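Local coordinates for RIM-binding protein, isoform F (Drosophila melanogaster, PDB 6Q9M) that couples synaptic vesicle recruitment to release sites at the presynaptic active zone, probably as a multidomain scaffold, at residues S5-A10 against G35-D40; I26-P31 against I75-V80; D223-V228 against H264-I269. One frame throughout, in Å; residues are numbered along the deposited sequence.

Contact 1. Residues S5-A10 against G35-D40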
ATOM      1  N   SER A   5      -7.825   8.754  -4.825  1.00 87.09           N
ATOM      2  CA  SER A   5      -6.786   9.270  -5.698  1.00 78.24           C
ATOM      3  C   SER A   5      -5.859  10.150  -4.876  1.00 74.37           C
ATOM      4  O   SER A   5      -6.302  10.849  -3.959  1.00 79.51           O
ATOM      5  CB  SER A   5      -7.370  10.072  -6.867  1.00 81.16           C
ATOM      6  OG  SER A   5      -6.400  10.943  -7.428  1.00 89.67           O
ATOM      7  N   ASP A   6      -4.570  10.111  -5.214  1.00 72.02           N
ATOM      8  CA  ASP A   6      -3.586  10.937  -4.522  1.00 70.96           C
ATOM      9  C   ASP A   6      -3.790  12.431  -4.787  1.00 73.52           C
ATOM     10  O   ASP A   6      -3.412  13.252  -3.948  1.00 80.02           O
ATOM     11  CB  ASP A   6      -2.166  10.545  -4.962  1.00 76.26           C
ATOM     12  CG  ASP A   6      -1.765   9.115  -4.547  1.00 87.36           C
ATOM     13  OD1 ASP A   6      -2.637   8.220  -4.436  1.00 86.41           O
ATOM     14  OD2 ASP A   6      -0.548   8.878  -4.360  1.00 91.59           O
ATOM     15  N   ASN A   7      -4.360  12.810  -5.939  1.00 70.02           N
ATOM     16  CA  ASN A   7      -4.466  14.231  -6.275  1.00 85.92           C
ATOM     17  C   ASN A   7      -5.402  14.973  -5.324  1.00 83.16           C
ATOM     18  O   ASN A   7      -5.075  16.062  -4.847  1.00 82.54           O
ATOM     19  CB  ASN A   7      -4.955  14.431  -7.712  1.00100.44           C
ATOM     20  CG  ASN A   7      -4.445  13.381  -8.669  1.00112.44           C
ATOM     21  OD1 ASN A   7      -5.236  12.677  -9.302  1.00117.93           O
ATOM     22  ND2 ASN A   7      -3.122  13.288  -8.813  1.00114.22           N
ATOM     23  N   VAL A   8      -6.562  14.389  -5.022  1.00 79.84           N
ATOM     24  CA  VAL A   8      -7.599  15.055  -4.228  1.00 73.76           C
ATOM     25  C   VAL A   8      -7.157  15.336  -2.796  1.00 67.87           C
ATOM     26  O   VAL A   8      -6.977  14.396  -2.012  1.00 71.94           O
ATOM     27  CB  VAL A   8      -8.885  14.217  -4.224  1.00 56.42           C
ATOM     28  CG1 VAL A   8      -9.911  14.848  -3.329  1.00 53.90           C
ATOM     29  CG2 VAL A   8      -9.413  14.046  -5.648  1.00 61.00           C
ATOM     30  N   PRO A   9      -7.049  16.605  -2.395  1.00 58.44           N
ATOM     31  CA  PRO A   9      -6.806  16.926  -0.982  1.00 58.44           C
ATOM     32  C   PRO A   9      -7.844  16.285  -0.071  1.00 62.58           C
ATOM     33  O   PRO A   9      -9.022  16.157  -0.423  1.00 66.39           O
ATOM     34  CB  PRO A   9      -6.894  18.464  -0.947  1.00 58.34           C
ATOM     35  CG  PRO A   9      -6.580  18.890  -2.322  1.00 62.99           C
ATOM     36  CD  PRO A   9      -7.095  17.814  -3.237  1.00 61.89           C
ATOM     37  N   ALA A  10      -7.402  15.915   1.124  1.00 52.17           N
ATOM     38  CA  ALA A  10      -8.172  15.085   2.033  1.00 51.99           C
ATOM     39  C   ALA A  10      -8.522  15.823   3.322  1.00 57.10           C
ATOM     40  O   ALA A  10      -7.827  16.767   3.716  1.00 56.88           O
ATOM     41  CB  ALA A  10      -7.375  13.814   2.358  1.00 48.97           C
ATOM     42  N   GLY A  35      -6.028  24.194  -5.545  1.00128.38           N
ATOM     43  CA  GLY A  35      -6.240  24.828  -6.823  1.00130.47           C
ATOM     44  C   GLY A  35      -7.029  23.984  -7.803  1.00128.86           C
ATOM     45  O   GLY A  35      -7.763  24.537  -8.631  1.00131.09           O
ATOM     46  N   TYR A  36      -6.890  22.661  -7.734  1.00123.30           N
ATOM     47  CA  TYR A  36      -7.668  21.730  -8.537  1.00124.19           C
ATOM     48  C   TYR A  36      -8.386  20.748  -7.620  1.00116.61           C
ATOM     49  O   TYR A  36      -8.132  20.686  -6.413  1.00115.09           O
ATOM     50  CB  TYR A  36      -6.787  20.979  -9.554  1.00131.06           C
ATOM     51  CG  TYR A  36      -5.486  20.397  -9.019  1.00130.28           C
ATOM     52  CD1 TYR A  36      -4.270  21.027  -9.261  1.00134.48           C
ATOM     53  CD2 TYR A  36      -5.473  19.202  -8.304  1.00126.98           C
ATOM     54  CE1 TYR A  36      -3.080  20.497  -8.788  1.00135.05           C
ATOM     55  CE2 TYR A  36      -4.284  18.664  -7.825  1.00126.35           C
ATOM     56  CZ  TYR A  36      -3.092  19.319  -8.072  1.00131.44           C
ATOM     57  OH  TYR A  36      -1.910  18.795  -7.602  1.00131.18           O
ATOM     58  N   ASN A  37      -9.309  19.987  -8.211  1.00111.07           N
ATOM     59  CA  ASN A  37     -10.021  18.933  -7.493  1.00100.20           C
ATOM     60  C   ASN A  37     -10.640  19.463  -6.201  1.00 88.89           C
ATOM     61  O   ASN A  37     -10.577  18.817  -5.153  1.00 85.71           O
ATOM     62  CB  ASN A  37      -9.090  17.749  -7.192  1.00 99.18           C
ATOM     63  CG  ASN A  37      -8.849  16.857  -8.400  1.00 99.09           C
ATOM     64  OD1 ASN A  37      -9.671  16.791  -9.315  1.00104.75           O
ATOM     65  ND2 ASN A  37      -7.717  16.161  -8.404  1.00 98.43           N
ATOM     66  N   LEU A  38     -11.223  20.661  -6.262  1.00 90.75           N
ATOM     67  CA  LEU A  38     -11.767  21.259  -5.051  1.00 94.69           C
ATOM     68  C   LEU A  38     -12.951  20.447  -4.534  1.00 85.29           C
ATOM     69  O   LEU A  38     -13.730  19.863  -5.295  1.00 84.06           O
ATOM     70  CB  LEU A  38     -12.179  22.714  -5.274  1.00104.71           C
ATOM     71  CG  LEU A  38     -12.296  23.583  -4.006  1.00107.94           C
ATOM     72  CD1 LEU A  38     -11.332  23.163  -2.897  1.00108.36           C
ATOM     73  CD2 LEU A  38     -12.092  25.052  -4.341  1.00116.35           C
ATOM     74  N   ILE A  39     -13.090  20.446  -3.229  1.00 72.12           N
ATOM     75  CA  ILE A  39     -13.964  19.511  -2.547  1.00 73.28           C
ATOM     76  C   ILE A  39     -15.417  19.945  -2.679  1.00 80.65           C
ATOM     77  O   ILE A  39     -15.749  21.128  -2.532  1.00 88.03           O
ATOM     78  CB  ILE A  39     -13.531  19.410  -1.083  1.00 76.82           C
ATOM     79  CG1 ILE A  39     -14.577  18.696  -0.273  1.00 78.44           C
ATOM     80  CG2 ILE A  39     -13.288  20.792  -0.502  1.00 83.92           C
ATOM     81  CD1 ILE A  39     -14.076  18.458   1.038  1.00 82.76           C
ATOM     82  N   ASP A  40     -16.289  18.965  -2.908  1.00 80.87           N
ATOM     83  CA  ASP A  40     -17.718  19.123  -3.141  1.00 88.28           C
ATOM     84  C   ASP A  40     -18.579  18.475  -2.064  1.00 88.99           C
ATOM     85  O   ASP A  40     -19.615  19.033  -1.692  1.00 97.38           O
ATOM     86  CB  ASP A  40     -18.070  18.533  -4.518  1.00 99.16           C
ATOM     87  CG  ASP A  40     -19.526  18.728  -4.890  1.00111.41           C
ATOM     88  OD1 ASP A  40     -19.834  19.744  -5.547  1.00114.97           O
ATOM     89  OD2 ASP A  40     -20.356  17.856  -4.546  1.00118.00           O
TER
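The pole of a fibronectin type III domain where the chain enters and the loop between its second and third strands turns is the setting here: N7, V8 and P9 of the lead-in lie against Y36 and N37 of that loop. No hydrogen bond joins the two segments, and the contact is one of van der Waals packing, with V8 and N37 nearest in the backbone. V8 and N37 carry its centre, their side chains crossing at about a right angle. V8 CG1 is anti to the backbone N (chi1 176°), which leaves CG2 beside that N, and CG2 rests 4.0 Å from both N37 CB and N37 CG. The amide beyond N37 CG also comes up against N7, but its orientation is doubtful and the contact is best read as shape alone. N37 itself has left-handed backbone angles, and its CB is directed toward the lead-in. Flanking this pair, Y36 reaches across with its ring: N7 O sits near the ring plane at the edge, 4.0 Å from Y36 CE2, while N7 CB is 4.3 Å from Y36 CE2. P9 adds its ring carbon CD, 4.1 Å from N37 O. Within the lead-in, S5 OG accepts a hydrogen bond from N7 N at 3.1 Å, with an N-H...O angle of 151°, forming an ST turn that shapes the backbone just ahead of the touching residues. V8 also packs on S79 and T81 of strand 73-81, and D6 makes salt bridges to R88 and to R149, the latter in the following fibronectin domain. An N-terminal lead-in laid beside the loop between the second and third strands belongs to the entry pole of the fibronectin type III sandwich.

Contact 2. Residues I26-P31 against I75-V80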
ATOM      1  N   ILE A  26     -18.586  11.986  15.176  1.00 62.03           N
ATOM      2  CA  ILE A  26     -17.250  12.364  14.738  1.00 64.79           C
ATOM      3  C   ILE A  26     -17.270  13.780  14.184  1.00 63.25           C
ATOM      4  O   ILE A  26     -18.312  14.315  13.791  1.00 59.71           O
ATOM      5  CB  ILE A  26     -16.665  11.426  13.665  1.00 57.54           C
ATOM      6  CG1 ILE A  26     -17.413  11.641  12.347  1.00 47.85           C
ATOM      7  CG2 ILE A  26     -16.655   9.977  14.129  1.00 58.17           C
ATOM      8  CD1 ILE A  26     -16.914  10.757  11.226  1.00 50.83           C
ATOM      9  N   GLY A  27     -16.076  14.371  14.140  1.00 62.81           N
ATOM     10  CA  GLY A  27     -15.884  15.660  13.515  1.00 60.31           C
ATOM     11  C   GLY A  27     -14.588  15.654  12.731  1.00 63.40           C
ATOM     12  O   GLY A  27     -13.722  14.800  12.936  1.00 59.21           O
ATOM     13  N   TRP A  28     -14.478  16.606  11.799  1.00 63.51           N
ATOM     14  CA  TRP A  28     -13.277  16.744  10.981  1.00 62.95           C
ATOM     15  C   TRP A  28     -13.172  18.188  10.499  1.00 70.72           C
ATOM     16  O   TRP A  28     -14.032  19.034  10.785  1.00 55.85           O
ATOM     17  CB  TRP A  28     -13.261  15.739   9.815  1.00 55.71           C
ATOM     18  CG  TRP A  28     -14.372  15.890   8.798  1.00 59.58           C
ATOM     19  CD1 TRP A  28     -14.333  16.626   7.637  1.00 55.48           C
ATOM     20  CD2 TRP A  28     -15.672  15.279   8.840  1.00 57.59           C
ATOM     21  NE1 TRP A  28     -15.527  16.510   6.962  1.00 59.97           N
ATOM     22  CE2 TRP A  28     -16.371  15.700   7.681  1.00 65.31           C
ATOM     23  CE3 TRP A  28     -16.325  14.448   9.759  1.00 55.11           C
ATOM     24  CZ2 TRP A  28     -17.700  15.313   7.412  1.00 62.10           C
ATOM     25  CZ3 TRP A  28     -17.649  14.050   9.485  1.00 59.20           C
ATOM     26  CH2 TRP A  28     -18.318  14.491   8.322  1.00 59.30           C
ATOM     27  N   SER A  29     -12.090  18.473   9.775  1.00 75.94           N
ATOM     28  CA  SER A  29     -11.810  19.789   9.226  1.00 73.12           C
ATOM     29  C   SER A  29     -11.682  19.697   7.711  1.00 72.57           C
ATOM     30  O   SER A  29     -11.256  18.663   7.184  1.00 74.85           O
ATOM     31  CB  SER A  29     -10.519  20.371   9.811  1.00 78.33           C
ATOM     32  OG  SER A  29     -10.557  20.356  11.225  1.00 84.30           O
ATOM     33  N   PRO A  30     -12.038  20.748   6.985  1.00 68.12           N
ATOM     34  CA  PRO A  30     -11.960  20.691   5.524  1.00 59.52           C
ATOM     35  C   PRO A  30     -10.521  20.605   5.052  1.00 61.30           C
ATOM     36  O   PRO A  30      -9.601  21.113   5.718  1.00 55.50           O
ATOM     37  CB  PRO A  30     -12.604  22.017   5.072  1.00 64.36           C
ATOM     38  CG  PRO A  30     -13.137  22.681   6.309  1.00 64.52           C
ATOM     39  CD  PRO A  30     -12.447  22.077   7.478  1.00 70.72           C
ATOM     40  N   PRO A  31     -10.307  20.074   3.846  1.00 63.49           N
ATOM     41  CA  PRO A  31      -8.959  20.012   3.281  1.00 67.41           C
ATOM     42  C   PRO A  31      -8.445  21.388   2.912  1.00 81.71           C
ATOM     43  O   PRO A  31      -9.210  22.325   2.653  1.00 91.31           O
ATOM     44  CB  PRO A  31      -9.147  19.165   2.017  1.00 67.52           C
ATOM     45  CG  PRO A  31     -10.577  19.393   1.647  1.00 68.70           C
ATOM     46  CD  PRO A  31     -11.294  19.437   2.962  1.00 66.05           C
ATOM     47  N   ILE A  75     -12.786   4.104  10.991  1.00 55.24           N
ATOM     48  CA  ILE A  75     -13.593   5.159  10.399  1.00 47.96           C
ATOM     49  C   ILE A  75     -12.711   6.044   9.547  1.00 46.24           C
ATOM     50  O   ILE A  75     -11.572   6.357   9.923  1.00 57.27           O
ATOM     51  CB  ILE A  75     -14.317   5.952  11.496  1.00 53.40           C
ATOM     52  CG1 ILE A  75     -15.144   4.928  12.296  1.00 61.96           C
ATOM     53  CG2 ILE A  75     -15.152   7.101  10.863  1.00 50.64           C
ATOM     54  CD1 ILE A  75     -16.063   5.500  13.319  1.00 68.29           C
ATOM     55  N   SER A  76     -13.242   6.456   8.407  1.00 41.94           N
ATOM     56  CA  SER A  76     -12.455   7.235   7.471  1.00 51.04           C
ATOM     57  C   SER A  76     -13.383   8.202   6.755  1.00 49.22           C
ATOM     58  O   SER A  76     -14.581   7.941   6.638  1.00 53.49           O
ATOM     59  CB  SER A  76     -11.726   6.304   6.496  1.00 54.54           C
ATOM     60  OG  SER A  76     -12.651   5.810   5.539  1.00 65.49           O
ATOM     61  N   VAL A  77     -12.833   9.323   6.289  1.00 51.13           N
ATOM     62  CA  VAL A  77     -13.601  10.329   5.559  1.00 44.75           C
ATOM     63  C   VAL A  77     -12.889  10.669   4.257  1.00 55.03           C
ATOM     64  O   VAL A  77     -11.665  10.872   4.228  1.00 52.80           O
ATOM     65  CB  VAL A  77     -13.817  11.607   6.402  1.00 42.51           C
ATOM     66  CG1 VAL A  77     -14.694  12.605   5.644  1.00 41.86           C
ATOM     67  CG2 VAL A  77     -14.439  11.272   7.768  1.00 42.14           C
ATOM     68  N   ARG A  78     -13.663  10.746   3.181  1.00 50.82           N
ATOM     69  CA  ARG A  78     -13.138  11.001   1.852  1.00 47.77           C
ATOM     70  C   ARG A  78     -13.722  12.286   1.304  1.00 59.07           C
ATOM     71  O   ARG A  78     -14.933  12.522   1.409  1.00 58.09           O
ATOM     72  CB  ARG A  78     -13.475   9.858   0.900  1.00 45.16           C
ATOM     73  CG  ARG A  78     -12.818   8.549   1.249  1.00 45.04           C
ATOM     74  CD  ARG A  78     -12.899   7.578   0.093  1.00 47.47           C
ATOM     75  NE  ARG A  78     -13.041   6.224   0.601  1.00 61.71           N
ATOM     76  CZ  ARG A  78     -13.175   5.141  -0.154  1.00 68.02           C
ATOM     77  NH1 ARG A  78     -13.179   5.249  -1.479  1.00 72.34           N
ATOM     78  NH2 ARG A  78     -13.300   3.953   0.428  1.00 61.06           N
ATOM     79  N   SER A  79     -12.849  13.102   0.716  1.00 58.20           N
ATOM     80  CA  SER A  79     -13.272  14.258  -0.052  1.00 54.95           C
ATOM     81  C   SER A  79     -13.819  13.788  -1.387  1.00 61.62           C
ATOM     82  O   SER A  79     -13.234  12.923  -2.036  1.00 64.26           O
ATOM     83  CB  SER A  79     -12.092  15.201  -0.296  1.00 56.40           C
ATOM     84  OG  SER A  79     -11.697  15.879   0.880  1.00 58.86           O
ATOM     85  N   VAL A  80     -14.918  14.387  -1.823  1.00 62.91           N
ATOM     86  CA  VAL A  80     -15.499  14.085  -3.124  1.00 64.44           C
ATOM     87  C   VAL A  80     -15.532  15.375  -3.926  1.00 72.34           C
ATOM     88  O   VAL A  80     -15.966  16.413  -3.413  1.00 74.59           O
ATOM     89  CB  VAL A  80     -16.907  13.478  -3.006  1.00 64.74           C
ATOM     90  CG1 VAL A  80     -17.412  13.081  -4.376  1.00 73.62           C
ATOM     91  CG2 VAL A  80     -16.889  12.262  -2.083  1.00 59.67           C
TER
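S79 OG is hydrogen-bonded to P9 O of the lead-in, and the same hydroxyl oxygen lies against the CG-CD side of the P31 ring, 3.8 Å from P31 CG and 4.1 Å from P31 CD. A buried hydroxyl thus has a polar partner and also packs on proline carbons. Deeper in, W28 and V77 meet at about a right angle. V77 CG1, anti to the backbone N (chi1 -177°), stands over one face of the indole, 4.2 Å from the centroid of the five-membered ring and 13° off its normal, a CH-pi contact; V77 CG2 reaches W28 CE3 at 4.2 Å. The edge of the indole is met in plane by I26 CG1 from its own strand, and Y42 meets W28 edge-to-face. At the far end I26 CD1 bridges two residues of the facing strand, lying 4.1 Å from I75 CG2 and 4.3 Å from V77 CG2. The strand axes approach to 9.5 Å at -37°, with no hydrogen bonds between them, as befits strands of two facing sheets. A tryptophan on the second strand, packed against the sixth across the sandwich, is a hallmark of the fibronectin type III core.

Contact 3. Residues D223-V228 against H264-I269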
ATOM      1  N   ASP A 223       0.295 -36.748 -15.626  1.00110.34           N
ATOM      2  CA  ASP A 223       1.328 -37.251 -14.735  1.00113.97           C
ATOM      3  C   ASP A 223       2.700 -37.123 -15.388  1.00109.63           C
ATOM      4  O   ASP A 223       2.844 -37.223 -16.610  1.00106.45           O
ATOM      5  CB  ASP A 223       1.037 -38.702 -14.360  1.00122.43           C
ATOM      6  CG  ASP A 223      -0.383 -38.888 -13.862  1.00134.18           C
ATOM      7  OD1 ASP A 223      -0.980 -37.877 -13.424  1.00131.30           O
ATOM      8  OD2 ASP A 223      -0.903 -40.030 -13.912  1.00142.03           O
ATOM      9  N   GLY A 224       3.711 -36.873 -14.556  1.00106.61           N
ATOM     10  CA  GLY A 224       5.055 -36.657 -15.037  1.00109.26           C
ATOM     11  C   GLY A 224       5.299 -35.301 -15.652  1.00113.79           C
ATOM     12  O   GLY A 224       6.297 -35.129 -16.358  1.00126.09           O
ATOM     13  N   THR A 225       4.404 -34.345 -15.444  1.00107.64           N
ATOM     14  CA  THR A 225       4.597 -32.979 -15.901  1.00104.13           C
ATOM     15  C   THR A 225       4.346 -32.022 -14.743  1.00103.39           C
ATOM     16  O   THR A 225       3.497 -32.279 -13.887  1.00111.08           O
ATOM     17  CB  THR A 225       3.663 -32.651 -17.072  1.00105.87           C
ATOM     18  OG1 THR A 225       2.299 -32.664 -16.625  1.00103.93           O
ATOM     19  CG2 THR A 225       3.842 -33.654 -18.211  1.00112.51           C
ATOM     20  N   ILE A 226       5.097 -30.930 -14.701  1.00103.81           N
ATOM     21  CA  ILE A 226       4.891 -29.900 -13.693  1.00109.19           C
ATOM     22  C   ILE A 226       4.753 -28.562 -14.397  1.00105.56           C
ATOM     23  O   ILE A 226       5.321 -28.343 -15.473  1.00 99.52           O
ATOM     24  CB  ILE A 226       6.011 -29.871 -12.632  1.00116.18           C
ATOM     25  CG1 ILE A 226       7.381 -30.108 -13.259  1.00118.54           C
ATOM     26  CG2 ILE A 226       5.736 -30.917 -11.544  1.00122.98           C
ATOM     27  CD1 ILE A 226       7.952 -28.902 -13.962  1.00121.04           C
ATOM     28  N   LEU A 227       3.974 -27.670 -13.794  1.00103.81           N
ATOM     29  CA  LEU A 227       3.769 -26.331 -14.329  1.00 95.69           C
ATOM     30  C   LEU A 227       4.387 -25.294 -13.400  1.00 83.53           C
ATOM     31  O   LEU A 227       3.874 -25.047 -12.302  1.00 81.37           O
ATOM     32  CB  LEU A 227       2.286 -26.059 -14.548  1.00 96.00           C
ATOM     33  CG  LEU A 227       2.075 -24.772 -15.343  1.00 95.01           C
ATOM     34  CD1 LEU A 227       2.049 -25.071 -16.823  1.00 92.76           C
ATOM     35  CD2 LEU A 227       0.791 -24.088 -14.900  1.00 96.42           C
ATOM     36  N   VAL A 228       5.479 -24.685 -13.845  1.00 75.46           N
ATOM     37  CA  VAL A 228       6.117 -23.588 -13.131  1.00 79.97           C
ATOM     38  C   VAL A 228       5.616 -22.289 -13.742  1.00 79.61           C
ATOM     39  O   VAL A 228       5.493 -22.171 -14.972  1.00 73.14           O
ATOM     40  CB  VAL A 228       7.655 -23.688 -13.196  1.00 91.65           C
ATOM     41  CG1 VAL A 228       8.113 -23.972 -14.617  1.00 98.85           C
ATOM     42  CG2 VAL A 228       8.309 -22.419 -12.661  1.00 87.47           C
ATOM     43  N   HIS A 264       4.916 -18.909 -17.888  1.00 66.51           N
ATOM     44  CA  HIS A 264       4.853 -20.284 -17.424  1.00 72.54           C
ATOM     45  C   HIS A 264       5.639 -21.190 -18.355  1.00 76.24           C
ATOM     46  O   HIS A 264       5.897 -20.862 -19.515  1.00 76.37           O
ATOM     47  CB  HIS A 264       3.415 -20.785 -17.331  1.00 62.67           C
ATOM     48  CG  HIS A 264       2.799 -21.071 -18.661  1.00 65.78           C
ATOM     49  ND1 HIS A 264       2.292 -20.078 -19.470  1.00 68.37           N
ATOM     50  CD2 HIS A 264       2.608 -22.234 -19.327  1.00 69.12           C
ATOM     51  CE1 HIS A 264       1.809 -20.616 -20.576  1.00 65.61           C
ATOM     52  NE2 HIS A 264       1.985 -21.924 -20.513  1.00 69.35           N
ATOM     53  N   ALA A 265       5.976 -22.360 -17.825  1.00 71.16           N
ATOM     54  CA  ALA A 265       6.593 -23.425 -18.591  1.00 77.20           C
ATOM     55  C   ALA A 265       6.054 -24.737 -18.059  1.00 82.28           C
ATOM     56  O   ALA A 265       5.905 -24.898 -16.844  1.00 83.52           O
ATOM     57  CB  ALA A 265       8.128 -23.386 -18.466  1.00 67.19           C
ATOM     58  N   LEU A 266       5.748 -25.666 -18.967  1.00 90.18           N
ATOM     59  CA  LEU A 266       5.302 -27.016 -18.619  1.00 87.87           C
ATOM     60  C   LEU A 266       6.220 -28.027 -19.294  1.00 94.19           C
ATOM     61  O   LEU A 266       6.236 -28.124 -20.525  1.00 93.67           O
ATOM     62  CB  LEU A 266       3.854 -27.227 -19.043  1.00 80.51           C
ATOM     63  CG  LEU A 266       3.390 -28.662 -19.284  1.00 80.83           C
ATOM     64  CD1 LEU A 266       3.316 -29.364 -17.967  1.00 77.44           C
ATOM     65  CD2 LEU A 266       2.031 -28.642 -19.931  1.00 80.71           C
ATOM     66  N   ILE A 267       6.964 -28.793 -18.500  1.00103.04           N
ATOM     67  CA  ILE A 267       7.956 -29.730 -19.022  1.00115.73           C
ATOM     68  C   ILE A 267       7.520 -31.149 -18.698  1.00122.73           C
ATOM     69  O   ILE A 267       6.828 -31.397 -17.704  1.00128.45           O
ATOM     70  CB  ILE A 267       9.385 -29.460 -18.483  1.00123.89           C
ATOM     71  CG1 ILE A 267       9.489 -29.568 -16.941  1.00130.94           C
ATOM     72  CG2 ILE A 267       9.878 -28.096 -18.939  1.00119.98           C
ATOM     73  CD1 ILE A 267       9.571 -30.992 -16.359  1.00142.07           C
ATOM     74  N   ASP A 268       7.886 -32.078 -19.573  1.00128.39           N
ATOM     75  CA  ASP A 268       7.731 -33.497 -19.290  1.00131.70           C
ATOM     76  C   ASP A 268       9.055 -33.988 -18.725  1.00132.07           C
ATOM     77  O   ASP A 268      10.079 -33.941 -19.413  1.00129.94           O
ATOM     78  CB  ASP A 268       7.342 -34.291 -20.536  1.00135.68           C
ATOM     79  CG  ASP A 268       6.956 -35.724 -20.209  1.00143.04           C
ATOM     80  OD1 ASP A 268       7.871 -36.542 -19.960  1.00150.16           O
ATOM     81  OD2 ASP A 268       5.741 -36.025 -20.180  1.00140.13           O
ATOM     82  N   ILE A 269       9.035 -34.443 -17.468  1.00141.18           N
ATOM     83  CA  ILE A 269      10.261 -34.887 -16.801  1.00149.82           C
ATOM     84  C   ILE A 269      10.989 -35.959 -17.598  1.00161.95           C
ATOM     85  O   ILE A 269      12.227 -36.017 -17.582  1.00168.12           O
ATOM     86  CB  ILE A 269       9.952 -35.373 -15.367  1.00146.28           C
ATOM     87  CG1 ILE A 269       8.924 -36.510 -15.383  1.00145.31           C
ATOM     88  CG2 ILE A 269       9.479 -34.213 -14.502  1.00139.63           C
ATOM     89  CD1 ILE A 269       9.492 -37.876 -15.048  1.00145.99           C
TER
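The imidazole of H264 is met obliquely by L227 CD1, which lies 3.8 Å from H264 CD2; the same methyl is 3.6 Å from L266 CB, so one leucine branch touches two residues of the facing strand that are two positions apart. On that side of the sheet L266 CD1 crosses to T225 CB, at 3.4 Å, and T225 CG2 lies beside D268 OD2. The polar ends turn to their own neighbours, T225 OG1 to Q222 O and D268 OD1 to G270 N. On the other face I226 and I267 lie side by side and point the same way, I226 CD1 only 3.4 Å from I267 CG1, followed by V228 CG1 against A265 CB. The backbones run antiparallel at 167°. V228 and A265 form a firm hydrogen-bonded pair, A265 N to V228 O being 2.9 Å. The bonds I226 N to I267 O and I267 N to I226 O are both weak, at 3.5 Å. Beyond the strand ends I269 N donates to G224 O at 3.0 Å; the positive phi of G224 favours glycine. Strand 225-231 is the middle of a three-stranded antiparallel sheet: 264-268 forms one outer strand, 215-219 the other, with L227 and E218 joined by backbone hydrogen bonding.

How the contacts relate
Read from the N terminus, the chain enters through 5-10, runs through strand 12-20 and into strand 23-29, whose end and the following loop form 26-31, then turns back at 35-40, where contact 1 closes over the lead-in. Contact 2 closes later, when 75-80 returns across the sandwich from 26-31, so the two cross, their segments alternating. They also touch: D40 N makes a probable hydrogen bond to V80 O between neighbouring strands of one sheet. Together they tie the entry pole of the first fibronectin domain to its sandwich core. Contact 3 follows in series, its centre about 50 Å from that of contact 1, and pairs strands within a single sheet of the C-terminal immunoglobulin-like domain, on the opposite side of the chain's centre.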